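Local coordinates for protein putative SAM-dependent O-methyltranferase (Podospora anserina, PDB 4YMH) that binds S-adenosyl-L-homocysteine and probably transfers methyl groups from S-adenosylmethionine to oxygen atoms of its substrates, as in cation-dependent O-methyltransferases, at residues Asp29-His34 against Ser79-Tyr84; His25-Ala30 against Ser49-Gly54; Glu36-Arg41 against Gly73-Tyr78. All coordinates share one frame; numbering follows the deposited sequence.

Interaction 1: Asp29-His34 against Ser79-Tyr84; sequences DALVEH and SALAWY. With SAH (S-adenosyl-L-homocysteine), chain E.
Leu31 and His34 of helix 29-41 pack on Leu81 and Ala82 of helix 78-86, the first crossover helix of the Rossmann-like methyltransferase fold, which leads from strand 68-72 toward strand 93-98. The two short segments run almost exactly antiparallel (176°), with axes 10.6 Å apart, wide enough for side chains to fill the gap between the backbones. Leu31 does this with both methyls. Its CG stands anti to the backbone N (chi1 -168°), which carries the branch toward helix 78-86: CD1 meets Leu81 CB at 3.7 Å, and CD2 comes down on the backbone at the next residue, 3.9 Å from Ala82 CA. The small side chain of Ala82 lets that methyl come so close to the main chain. About one turn after Leu31, His34 turns a ring face to the same Leu81, whose CD1 sits over its centre as a CH-pi contact, 4.0 Å from the centroid and 12° off the normal, the two side chains crossing at roughly a right angle. Tyr114 of helix 101-114 packs on both Leu31 and Leu81. Ser79, pointing away from helix 29-41, serves the ligand instead: its OG accepts from the amino N of S-adenosyl-L-homocysteine at 3.0 Å and is also hydrogen-bonded to Glu71 OE2.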
loop_
_atom_site.group_PDB
_atom_site.type_symbol
_atom_site.label_atom_id
_atom_site.label_comp_id
_atom_site.label_asym_id
_atom_site.label_seq_id
_atom_site.Cartn_x
_atom_site.Cartn_y
_atom_site.Cartn_z
ATOM N N ASP A 29 -18.662 -5.784 -12.700
ATOM C CA ASP A 29 -19.879 -6.489 -12.299
ATOM C C ASP A 29 -19.708 -8.007 -12.270
ATOM O O ASP A 29 -20.188 -8.687 -11.347
ATOM C CB ASP A 29 -21.036 -6.122 -13.227
ATOM C CG ASP A 29 -21.529 -4.709 -13.010
ATOM O OD1 ASP A 29 -21.128 -4.083 -12.007
ATOM O OD2 ASP A 29 -22.336 -4.226 -13.829
ATOM N N ALA A 30 -19.011 -8.529 -13.273
ATOM C CA ALA A 30 -18.829 -9.971 -13.402
ATOM C C ALA A 30 -18.059 -10.514 -12.207
ATOM O O ALA A 30 -18.341 -11.617 -11.717
ATOM C CB ALA A 30 -18.102 -10.306 -14.690
ATOM N N LEU A 31 -17.090 -9.730 -11.747
ATOM C CA LEU A 31 -16.247 -10.152 -10.636
ATOM C C LEU A 31 -17.016 -10.079 -9.317
ATOM O O LEU A 31 -16.832 -10.922 -8.449
ATOM C CB LEU A 31 -14.967 -9.310 -10.581
ATOM C CG LEU A 31 -13.857 -9.817 -9.648
ATOM C CD1 LEU A 31 -13.609 -11.280 -9.918
ATOM C CD2 LEU A 31 -12.563 -9.000 -9.827
ATOM N N VAL A 32 -17.873 -9.077 -9.164
ATOM C CA VAL A 32 -18.791 -9.056 -8.032
ATOM C C VAL A 32 -19.630 -10.337 -8.021
ATOM O O VAL A 32 -19.782 -10.992 -6.983
ATOM C CB VAL A 32 -19.740 -7.846 -8.074
ATOM C CG1 VAL A 32 -20.749 -7.930 -6.933
ATOM C CG2 VAL A 32 -18.966 -6.543 -8.023
ATOM N N GLU A 33 -20.165 -10.694 -9.185
ATOM C CA GLU A 33 -20.977 -11.904 -9.299
ATOM C C GLU A 33 -20.190 -13.154 -8.882
ATOM O O GLU A 33 -20.712 -14.026 -8.175
ATOM C CB GLU A 33 -21.513 -12.062 -10.728
ATOM C CG GLU A 33 -22.419 -13.260 -10.915
ATOM C CD GLU A 33 -23.008 -13.348 -12.315
ATOM O OE1 GLU A 33 -22.346 -12.902 -13.274
ATOM O OE2 GLU A 33 -24.139 -13.860 -12.453
ATOM N N HIS A 34 -18.934 -13.243 -9.309
ATOM C CA HIS A 34 -18.112 -14.378 -8.899
ATOM C C HIS A 34 -17.848 -14.382 -7.380
ATOM O O HIS A 34 -17.838 -15.438 -6.738
ATOM C CB HIS A 34 -16.788 -14.387 -9.659
ATOM C CG HIS A 34 -15.848 -15.452 -9.203
ATOM N ND1 HIS A 34 -16.032 -16.788 -9.498
ATOM C CD2 HIS A 34 -14.724 -15.387 -8.452
ATOM C CE1 HIS A 34 -15.058 -17.493 -8.955
ATOM N NE2 HIS A 34 -14.252 -16.668 -8.309
ATOM N N SER A 79 -8.909 -13.837 -7.008
ATOM C CA SER A 79 -7.751 -12.963 -7.202
ATOM C C SER A 79 -7.156 -13.165 -8.599
ATOM O O SER A 79 -6.707 -12.204 -9.212
ATOM C CB SER A 79 -6.686 -13.155 -6.105
ATOM O OG SER A 79 -6.254 -14.495 -5.982
ATOM N N ALA A 80 -7.187 -14.391 -9.125
ATOM C CA ALA A 80 -6.771 -14.604 -10.516
ATOM C C ALA A 80 -7.613 -13.773 -11.492
ATOM O O ALA A 80 -7.077 -13.194 -12.442
ATOM C CB ALA A 80 -6.852 -16.094 -10.888
ATOM N N LEU A 81 -8.925 -13.711 -11.267
ATOM C CA LEU A 81 -9.784 -12.932 -12.150
ATOM C C LEU A 81 -9.562 -11.428 -11.950
ATOM O O LEU A 81 -9.710 -10.647 -12.903
ATOM C CB LEU A 81 -11.258 -13.294 -11.941
ATOM C CG LEU A 81 -11.628 -14.708 -12.423
ATOM C CD1 LEU A 81 -13.031 -15.111 -11.962
ATOM C CD2 LEU A 81 -11.515 -14.802 -13.943
ATOM N N ALA A 82 -9.206 -11.022 -10.730
ATOM C CA ALA A 82 -8.823 -9.623 -10.515
ATOM C C ALA A 82 -7.585 -9.261 -11.343
ATOM O O ALA A 82 -7.576 -8.243 -12.042
ATOM C CB ALA A 82 -8.567 -9.338 -9.033
ATOM N N TRP A 83 -6.545 -10.093 -11.266
ATOM C CA TRP A 83 -5.335 -9.869 -12.068
ATOM C C TRP A 83 -5.654 -9.837 -13.562
ATOM O O TRP A 83 -5.135 -9.000 -14.327
ATOM C CB TRP A 83 -4.285 -10.962 -11.791
ATOM C CG TRP A 83 -3.837 -11.078 -10.351
ATOM C CD1 TRP A 83 -3.815 -12.216 -9.592
ATOM C CD2 TRP A 83 -3.345 -10.028 -9.508
ATOM N NE1 TRP A 83 -3.348 -11.936 -8.332
ATOM C CE2 TRP A 83 -3.053 -10.601 -8.254
ATOM C CE3 TRP A 83 -3.123 -8.656 -9.691
ATOM C CZ2 TRP A 83 -2.551 -9.851 -7.186
ATOM C CZ3 TRP A 83 -2.631 -7.916 -8.635
ATOM C CH2 TRP A 83 -2.345 -8.517 -7.394
ATOM N N TYR A 84 -6.504 -10.776 -13.974
ATOM C CA TYR A 84 -6.980 -10.854 -15.351
ATOM C C TYR A 84 -7.604 -9.524 -15.780
ATOM O O TYR A 84 -7.254 -8.965 -16.834
ATOM C CB TYR A 84 -7.980 -12.023 -15.494
ATOM C CG TYR A 84 -8.583 -12.180 -16.882
ATOM C CD1 TYR A 84 -7.906 -12.866 -17.884
ATOM C CD2 TYR A 84 -9.823 -11.640 -17.185
ATOM C CE1 TYR A 84 -8.448 -13.005 -19.151
ATOM C CE2 TYR A 84 -10.378 -11.770 -18.458
ATOM C CZ TYR A 84 -9.685 -12.456 -19.435
ATOM O OH TYR A 84 -10.229 -12.597 -20.693
HETATM N N SAH E . -6.136 -16.049 -3.467
HETATM C CA SAH E . -7.501 -16.365 -3.155
HETATM C CB SAH E . -7.616 -17.109 -1.827
HETATM C CG SAH E . -6.555 -18.161 -1.521
HETATM S SD SAH E . -6.947 -19.031 -0.049
HETATM C C SAH E . -8.345 -15.122 -3.083
HETATM O O SAH E . -9.544 -15.201 -3.212
HETATM O OXT SAH E . -7.801 -14.046 -2.885
HETATM C "C5'" SAH E . -5.574 -20.110 -0.043
HETATM C "C4'" SAH E . -5.630 -21.213 -1.088
HETATM O "O4'" SAH E . -4.390 -21.895 -1.118
HETATM C "C3'" SAH E . -6.665 -22.266 -0.774
HETATM O "O3'" SAH E . -7.529 -22.464 -1.868
HETATM C "C2'" SAH E . -5.867 -23.515 -0.504
HETATM O "O2'" SAH E . -6.530 -24.688 -0.854
HETATM C "C1'" SAH E . -4.584 -23.279 -1.264
HETATM N N9 SAH E . -3.429 -24.000 -0.710
HETATM C C8 SAH E . -3.151 -24.235 0.559
HETATM N N7 SAH E . -2.019 -24.907 0.677
HETATM C C5 SAH E . -1.552 -25.104 -0.531
HETATM C C6 SAH E . -0.378 -25.742 -1.123
HETATM N N6 SAH E . 0.502 -26.307 -0.327
HETATM N N1 SAH E . -0.231 -25.728 -2.445
HETATM C C2 SAH E . -1.135 -25.135 -3.216
HETATM N N3 SAH E . -2.217 -24.532 -2.759
HETATM C C4 SAH E . -2.473 -24.488 -1.447
#

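Interaction 2: His25-Ala30 against Ser49-Gly54; sequences HGIPDA and SSRLQG. With SAH (S-adenosyl-L-homocysteine), chain E.
Ile27 drives one methyl, CG2, onto the backbone of the first turn of helix 51-64, 3.6 Å from Gly54 C and 3.8 Å from Arg51 O. With CG1 between the backbone N and the carbonyl carbon (chi1 56°), CG2 is the branch left facing the turn, while CG1 packs against Val32. Gly54 suits the approach, since a beta carbon there would lie only about 3.0 Å from Ile27 CG2. Beside this methyl-on-backbone contact a water joins the two segments, accepting from Ile27 N at 3.2 Å and from Arg51 NH2 at 3.0 Å; it lies in the guanidinium plane, at its edge. In the next shell, Ser50 and Gln53 fix the start of the helix. Gln53 N donates to Ser50 OG at 3.1 Å, and Ser50 N returns a bond to Gln53 OE1 at 3.2 Å, approaching from above the amide plane rather than along a lone pair. Ser50 OG is also hydrogen-bonded to Ser4 OG of the second subunit, which links this helix start to the partner subunit. One residue earlier, Ser49 OG donates to OXT of the S-adenosyl-L-homocysteine carboxylate at 2.6 Å. A weak bond runs from the backbone N of the same serine to the other carboxylate oxygen. The arrangement is a capping box at a helix N-terminus, set directly beside the carboxylate end of the cofactor site.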
loop_
_atom_site.group_PDB
_atom_site.type_symbol
_atom_site.label_atom_id
_atom_site.label_comp_id
_atom_site.label_asym_id
_atom_site.label_seq_id
_atom_site.Cartn_x
_atom_site.Cartn_y
_atom_site.Cartn_z
ATOM N N HIS A 25 -12.660 3.085 -6.998
ATOM C CA HIS A 25 -13.348 2.468 -8.123
ATOM C C HIS A 25 -13.606 1.008 -7.811
ATOM O O HIS A 25 -12.758 0.330 -7.243
ATOM C CB HIS A 25 -12.558 2.654 -9.410
ATOM C CG HIS A 25 -12.662 4.044 -9.944
ATOM N ND1 HIS A 25 -11.628 4.951 -9.868
ATOM C CD2 HIS A 25 -13.708 4.711 -10.490
ATOM C CE1 HIS A 25 -12.021 6.106 -10.368
ATOM N NE2 HIS A 25 -13.278 5.986 -10.759
ATOM N N GLY A 26 -14.811 0.549 -8.137
ATOM C CA GLY A 26 -15.220 -0.801 -7.798
ATOM C C GLY A 26 -14.720 -1.851 -8.767
ATOM O O GLY A 26 -14.193 -1.547 -9.829
ATOM N N ILE A 27 -14.882 -3.110 -8.396
ATOM C CA ILE A 27 -14.523 -4.197 -9.290
ATOM C C ILE A 27 -15.633 -4.372 -10.318
ATOM O O ILE A 27 -16.770 -3.964 -10.075
ATOM C CB ILE A 27 -14.273 -5.505 -8.509
ATOM C CG1 ILE A 27 -15.487 -5.864 -7.658
ATOM C CG2 ILE A 27 -13.037 -5.361 -7.610
ATOM C CD1 ILE A 27 -15.402 -7.228 -7.054
ATOM N N PRO A 28 -15.308 -4.954 -11.482
ATOM C CA PRO A 28 -16.320 -5.135 -12.535
ATOM C C PRO A 28 -17.508 -5.967 -12.068
ATOM O O PRO A 28 -17.363 -6.780 -11.154
ATOM C CB PRO A 28 -15.555 -5.868 -13.638
ATOM C CG PRO A 28 -14.138 -5.508 -13.429
ATOM C CD PRO A 28 -13.969 -5.380 -11.929
ATOM N N ASP A 29 -18.662 -5.784 -12.700
ATOM C CA ASP A 29 -19.879 -6.489 -12.299
ATOM C C ASP A 29 -19.708 -8.007 -12.270
ATOM O O ASP A 29 -20.188 -8.687 -11.347
ATOM C CB ASP A 29 -21.036 -6.122 -13.227
ATOM C CG ASP A 29 -21.529 -4.709 -13.010
ATOM O OD1 ASP A 29 -21.128 -4.083 -12.007
ATOM O OD2 ASP A 29 -22.336 -4.226 -13.829
ATOM N N ALA A 30 -19.011 -8.529 -13.273
ATOM C CA ALA A 30 -18.829 -9.971 -13.402
ATOM C C ALA A 30 -18.059 -10.514 -12.207
ATOM O O ALA A 30 -18.341 -11.617 -11.717
ATOM C CB ALA A 30 -18.102 -10.306 -14.690
ATOM N N SER A 49 -10.405 -13.011 -0.739
ATOM C CA SER A 49 -10.132 -11.595 -0.505
ATOM C C SER A 49 -11.444 -10.807 -0.489
ATOM O O SER A 49 -12.462 -11.302 -0.965
ATOM C CB SER A 49 -9.169 -11.060 -1.567
ATOM O OG SER A 49 -7.942 -11.784 -1.524
ATOM N N SER A 50 -11.423 -9.606 0.087
ATOM C CA SER A 50 -12.576 -8.700 0.067
ATOM C C SER A 50 -12.739 -7.999 -1.288
ATOM O O SER A 50 -11.879 -8.106 -2.162
ATOM C CB SER A 50 -12.434 -7.639 1.151
ATOM O OG SER A 50 -11.410 -6.717 0.787
ATOM N N ARG A 51 -13.833 -7.263 -1.452
ATOM C CA ARG A 51 -14.043 -6.460 -2.657
ATOM C C ARG A 51 -13.030 -5.317 -2.780
ATOM O O ARG A 51 -12.514 -5.036 -3.874
ATOM C CB ARG A 51 -15.466 -5.897 -2.677
ATOM C CG ARG A 51 -16.549 -6.961 -2.797
ATOM C CD ARG A 51 -17.947 -6.350 -2.822
ATOM N NE ARG A 51 -18.114 -5.368 -3.894
ATOM C CZ ARG A 51 -19.290 -5.013 -4.407
ATOM N NH1 ARG A 51 -20.411 -5.571 -3.968
ATOM N NH2 ARG A 51 -19.346 -4.111 -5.373
ATOM N N LEU A 52 -12.742 -4.663 -1.653
ATOM C CA LEU A 52 -11.766 -3.576 -1.645
ATOM C C LEU A 52 -10.399 -4.107 -2.083
ATOM O O LEU A 52 -9.696 -3.475 -2.878
ATOM C CB LEU A 52 -11.680 -2.933 -0.250
ATOM C CG LEU A 52 -10.719 -1.750 -0.102
ATOM C CD1 LEU A 52 -11.102 -0.621 -1.066
ATOM C CD2 LEU A 52 -10.714 -1.249 1.352
ATOM N N GLN A 53 -10.031 -5.291 -1.589
ATOM C CA GLN A 53 -8.772 -5.904 -1.998
ATOM C C GLN A 53 -8.774 -6.191 -3.479
ATOM O O GLN A 53 -7.742 -6.076 -4.140
ATOM C CB GLN A 53 -8.497 -7.202 -1.228
ATOM C CG GLN A 53 -8.089 -7.009 0.207
ATOM C CD GLN A 53 -7.819 -8.332 0.902
ATOM O OE1 GLN A 53 -8.693 -8.873 1.575
ATOM N NE2 GLN A 53 -6.610 -8.863 0.725
ATOM N N GLY A 54 -9.934 -6.565 -4.015
ATOM C CA GLY A 54 -10.078 -6.724 -5.454
ATOM C C GLY A 54 -9.762 -5.450 -6.227
ATOM O O GLY A 54 -9.023 -5.456 -7.223
HETATM N N SAH E . -6.136 -16.049 -3.467
HETATM C CA SAH E . -7.501 -16.365 -3.155
HETATM C CB SAH E . -7.616 -17.109 -1.827
HETATM C CG SAH E . -6.555 -18.161 -1.521
HETATM S SD SAH E . -6.947 -19.031 -0.049
HETATM C C SAH E . -8.345 -15.122 -3.083
HETATM O O SAH E . -9.544 -15.201 -3.212
HETATM O OXT SAH E . -7.801 -14.046 -2.885
HETATM C "C5'" SAH E . -5.574 -20.110 -0.043
HETATM C "C4'" SAH E . -5.630 -21.213 -1.088
HETATM O "O4'" SAH E . -4.390 -21.895 -1.118
HETATM C "C3'" SAH E . -6.665 -22.266 -0.774
HETATM O "O3'" SAH E . -7.529 -22.464 -1.868
HETATM C "C2'" SAH E . -5.867 -23.515 -0.504
HETATM O "O2'" SAH E . -6.530 -24.688 -0.854
HETATM C "C1'" SAH E . -4.584 -23.279 -1.264
HETATM N N9 SAH E . -3.429 -24.000 -0.710
HETATM C C8 SAH E . -3.151 -24.235 0.559
HETATM N N7 SAH E . -2.019 -24.907 0.677
HETATM C C5 SAH E . -1.552 -25.104 -0.531
HETATM C C6 SAH E . -0.378 -25.742 -1.123
HETATM N N6 SAH E . 0.502 -26.307 -0.327
HETATM N N1 SAH E . -0.231 -25.728 -2.445
HETATM C C2 SAH E . -1.135 -25.135 -3.216
HETATM N N3 SAH E . -2.217 -24.532 -2.759
HETATM C C4 SAH E . -2.473 -24.488 -1.447
HETATM O O HOH W 1 -16.558 -3.129 -5.620
#

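Interaction 3: Glu36-Arg41 against Gly73-Tyr78; sequences EWTRTR and GCYSGY. With SAH (S-adenosyl-L-homocysteine), chain E.
Polar contact centres on Thr38 and Ser76, whose hydroxyls OG1 and OG stand 2.8 Å apart between helix 29-41 and the loop that follows strand 68-72. Each has a further partner: Thr38 OG1 is hydrogen-bonded to His34 O one turn back in its own helix, and Ser76 OG has a weak bond with His34 NE2. Apolar contact comes from the other branch of the threonine. With CG2 anti to the backbone N and OG1 beside it (chi1 -63°), the methyl meets Ser76 CB and reaches Tyr75 CE2 at 3.8 Å, at an oblique angle to the ring. A valine here would keep a methyl near Tyr75 but is likely to leave Ser76 OG without its hydroxyl mate and to take the side-chain donor from His34 O. Backbone geometry shapes the loop: residues Cys74 to Gly77 make a type II' turn, closed by Gly77 N to Cys74 O at 3.0 Å, with Tyr75 at a positive phi of 49°. The ligand meets the same loop through other atoms. Gly73 O accepts from the amino N of S-adenosyl-L-homocysteine at 2.9 Å, and the ribose O3' lies at the edge of the Tyr75 ring, in its plane, 3.3 Å from Tyr75 CD1. The phenol is anchored separately, Tyr75 OH being hydrogen-bonded to Asp44. Thr38 thus touches both Ser76 and Tyr75 through a hydroxyl and a methyl, which is consistent with a second-shell role in steadying the loop that carries the ligand-binding Tyr75.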
loop_
_atom_site.group_PDB
_atom_site.type_symbol
_atom_site.label_atom_id
_atom_site.label_comp_id
_atom_site.label_asym_id
_atom_site.label_seq_id
_atom_site.Cartn_x
_atom_site.Cartn_y
_atom_site.Cartn_z
ATOM N N GLU A 36 -19.734 -13.048 -4.934
ATOM C CA GLU A 36 -20.979 -13.431 -4.280
ATOM C C GLU A 36 -21.263 -14.926 -4.424
ATOM O O GLU A 36 -21.681 -15.597 -3.469
ATOM C CB GLU A 36 -22.146 -12.619 -4.845
ATOM C CG GLU A 36 -22.067 -11.126 -4.561
ATOM C CD GLU A 36 -22.357 -10.780 -3.108
ATOM O OE1 GLU A 36 -22.794 -11.671 -2.345
ATOM O OE2 GLU A 36 -22.149 -9.608 -2.727
ATOM N N TRP A 37 -21.036 -15.438 -5.628
ATOM C CA TRP A 37 -21.245 -16.849 -5.914
ATOM C C TRP A 37 -20.344 -17.722 -5.060
ATOM O O TRP A 37 -20.761 -18.777 -4.576
ATOM C CB TRP A 37 -20.989 -17.135 -7.389
ATOM C CG TRP A 37 -20.968 -18.596 -7.727
ATOM C CD1 TRP A 37 -22.032 -19.372 -8.079
ATOM C CD2 TRP A 37 -19.821 -19.449 -7.759
ATOM N NE1 TRP A 37 -21.618 -20.660 -8.325
ATOM C CE2 TRP A 37 -20.264 -20.731 -8.138
ATOM C CE3 TRP A 37 -18.460 -19.252 -7.506
ATOM C CZ2 TRP A 37 -19.396 -21.811 -8.267
ATOM C CZ3 TRP A 37 -17.598 -20.326 -7.631
ATOM C CH2 TRP A 37 -18.069 -21.589 -8.011
ATOM N N THR A 38 -19.100 -17.289 -4.897
ATOM C CA THR A 38 -18.153 -18.008 -4.058
ATOM C C THR A 38 -18.646 -18.033 -2.615
ATOM O O THR A 38 -18.605 -19.072 -1.952
ATOM C CB THR A 38 -16.748 -17.382 -4.115
ATOM O OG1 THR A 38 -16.244 -17.466 -5.451
ATOM C CG2 THR A 38 -15.794 -18.124 -3.169
ATOM N N ARG A 39 -19.124 -16.892 -2.130
ATOM C CA ARG A 39 -19.618 -16.841 -0.757
ATOM C C ARG A 39 -20.847 -17.724 -0.544
ATOM O O ARG A 39 -21.045 -18.263 0.542
ATOM C CB ARG A 39 -19.923 -15.400 -0.357
ATOM C CG ARG A 39 -18.690 -14.523 -0.383
ATOM C CD ARG A 39 -19.017 -13.070 -0.147
ATOM N NE ARG A 39 -19.238 -12.770 1.263
ATOM C CZ ARG A 39 -20.338 -12.203 1.743
ATOM N NH1 ARG A 39 -21.331 -11.873 0.923
ATOM N NH2 ARG A 39 -20.445 -11.969 3.043
ATOM N N THR A 40 -21.666 -17.886 -1.578
ATOM C CA THR A 40 -22.824 -18.768 -1.463
ATOM C C THR A 40 -22.415 -20.239 -1.549
ATOM O O THR A 40 -22.953 -21.094 -0.834
ATOM C CB THR A 40 -23.872 -18.462 -2.550
ATOM O OG1 THR A 40 -24.293 -17.098 -2.431
ATOM C CG2 THR A 40 -25.085 -19.365 -2.403
ATOM N N ARG A 41 -21.447 -20.526 -2.414
ATOM C CA ARG A 41 -21.048 -21.901 -2.691
ATOM C C ARG A 41 -20.243 -22.528 -1.551
ATOM O O ARG A 41 -20.405 -23.712 -1.255
ATOM C CB ARG A 41 -20.240 -21.966 -3.989
ATOM C CG ARG A 41 -19.791 -23.370 -4.383
ATOM C CD ARG A 41 -20.690 -23.985 -5.456
ATOM N NE ARG A 41 -20.243 -25.320 -5.859
ATOM C CZ ARG A 41 -19.243 -25.559 -6.706
ATOM N NH1 ARG A 41 -18.567 -24.558 -7.244
ATOM N NH2 ARG A 41 -18.910 -26.804 -7.011
ATOM N N GLY A 73 -1.940 -20.009 -4.537
ATOM C CA GLY A 73 -3.179 -20.144 -3.786
ATOM C C GLY A 73 -4.340 -19.550 -4.567
ATOM O O GLY A 73 -4.620 -18.358 -4.473
ATOM N N CYS A 74 -5.028 -20.385 -5.343
ATOM C CA CYS A 74 -6.076 -19.896 -6.243
ATOM C C CYS A 74 -7.443 -19.793 -5.558
ATOM O O CYS A 74 -8.208 -18.866 -5.842
ATOM C CB CYS A 74 -6.177 -20.809 -7.469
ATOM S SG CYS A 74 -7.301 -20.219 -8.755
ATOM N N TYR A 75 -7.714 -20.723 -4.635
ATOM C CA TYR A 75 -9.046 -20.922 -4.038
ATOM C C TYR A 75 -10.122 -20.993 -5.119
ATOM O O TYR A 75 -10.130 -21.939 -5.906
ATOM C CB TYR A 75 -9.373 -19.824 -3.026
ATOM C CG TYR A 75 -10.573 -20.146 -2.165
ATOM C CD1 TYR A 75 -10.604 -21.306 -1.396
ATOM C CD2 TYR A 75 -11.676 -19.296 -2.117
ATOM C CE1 TYR A 75 -11.699 -21.616 -0.601
ATOM C CE2 TYR A 75 -12.785 -19.605 -1.325
ATOM C CZ TYR A 75 -12.782 -20.760 -0.569
ATOM O OH TYR A 75 -13.867 -21.067 0.218
ATOM N N SER A 76 -11.017 -20.005 -5.180
ATOM C CA SER A 76 -12.104 -20.057 -6.171
ATOM C C SER A 76 -11.820 -19.239 -7.440
ATOM O O SER A 76 -12.660 -19.167 -8.337
ATOM C CB SER A 76 -13.421 -19.587 -5.553
ATOM O OG SER A 76 -13.524 -18.169 -5.579
ATOM N N GLY A 77 -10.636 -18.645 -7.522
ATOM C CA GLY A 77 -10.235 -17.892 -8.699
ATOM C C GLY A 77 -10.460 -16.384 -8.637
ATOM O O GLY A 77 -10.197 -15.677 -9.610
ATOM N N TYR A 78 -10.954 -15.884 -7.510
ATOM C CA TYR A 78 -11.249 -14.452 -7.365
ATOM C C TYR A 78 -10.049 -13.547 -7.635
ATOM O O TYR A 78 -10.155 -12.584 -8.412
ATOM C CB TYR A 78 -11.795 -14.163 -5.961
ATOM C CG TYR A 78 -12.020 -12.692 -5.655
ATOM C CD1 TYR A 78 -13.026 -11.974 -6.297
ATOM C CD2 TYR A 78 -11.237 -12.026 -4.711
ATOM C CE1 TYR A 78 -13.238 -10.633 -6.014
ATOM C CE2 TYR A 78 -11.445 -10.679 -4.424
ATOM C CZ TYR A 78 -12.448 -9.991 -5.080
ATOM O OH TYR A 78 -12.676 -8.652 -4.811
HETATM N N SAH E . -6.136 -16.049 -3.467
HETATM C CA SAH E . -7.501 -16.365 -3.155
HETATM C CB SAH E . -7.616 -17.109 -1.827
HETATM C CG SAH E . -6.555 -18.161 -1.521
HETATM S SD SAH E . -6.947 -19.031 -0.049
HETATM C C SAH E . -8.345 -15.122 -3.083
HETATM O O SAH E . -9.544 -15.201 -3.212
HETATM O OXT SAH E . -7.801 -14.046 -2.885
HETATM C "C5'" SAH E . -5.574 -20.110 -0.043
HETATM C "C4'" SAH E . -5.630 -21.213 -1.088
HETATM O "O4'" SAH E . -4.390 -21.895 -1.118
HETATM C "C3'" SAH E . -6.665 -22.266 -0.774
HETATM O "O3'" SAH E . -7.529 -22.464 -1.868
HETATM C "C2'" SAH E . -5.867 -23.515 -0.504
HETATM O "O2'" SAH E . -6.530 -24.688 -0.854
HETATM C "C1'" SAH E . -4.584 -23.279 -1.264
HETATM N N9 SAH E . -3.429 -24.000 -0.710
HETATM C C8 SAH E . -3.151 -24.235 0.559
HETATM N N7 SAH E . -2.019 -24.907 0.677
HETATM C C5 SAH E . -1.552 -25.104 -0.531
HETATM C C6 SAH E . -0.378 -25.742 -1.123
HETATM N N6 SAH E . 0.502 -26.307 -0.327
HETATM N N1 SAH E . -0.231 -25.728 -2.445
HETATM C C2 SAH E . -1.135 -25.135 -3.216
HETATM N N3 SAH E . -2.217 -24.532 -2.759
HETATM C C4 SAH E . -2.473 -24.488 -1.447
#

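All three contacts are largely buried and all draw on helix 29-41 or the loop leading into it, which meets a different element each time. Interaction 1 is apolar throughout, leucine, alanine and an imidazole face between two antiparallel helices. Interaction 2 is buried at Ile27 and Gly54 but has a partly exposed rim at Arg51, where a water takes part, and the second subunit is close. Interaction 3 pairs a threonine hydroxyl with a serine of the glycine-rich loop. Tyr78 knits them together, its ring touching Leu31 of interaction 1 and its OH probably bonded to Ser50 O of interaction 2. One segment of each pair also holds a residue bonded to the amino acid end of the ligand: Ser79, Ser49 and Gly73 respectively.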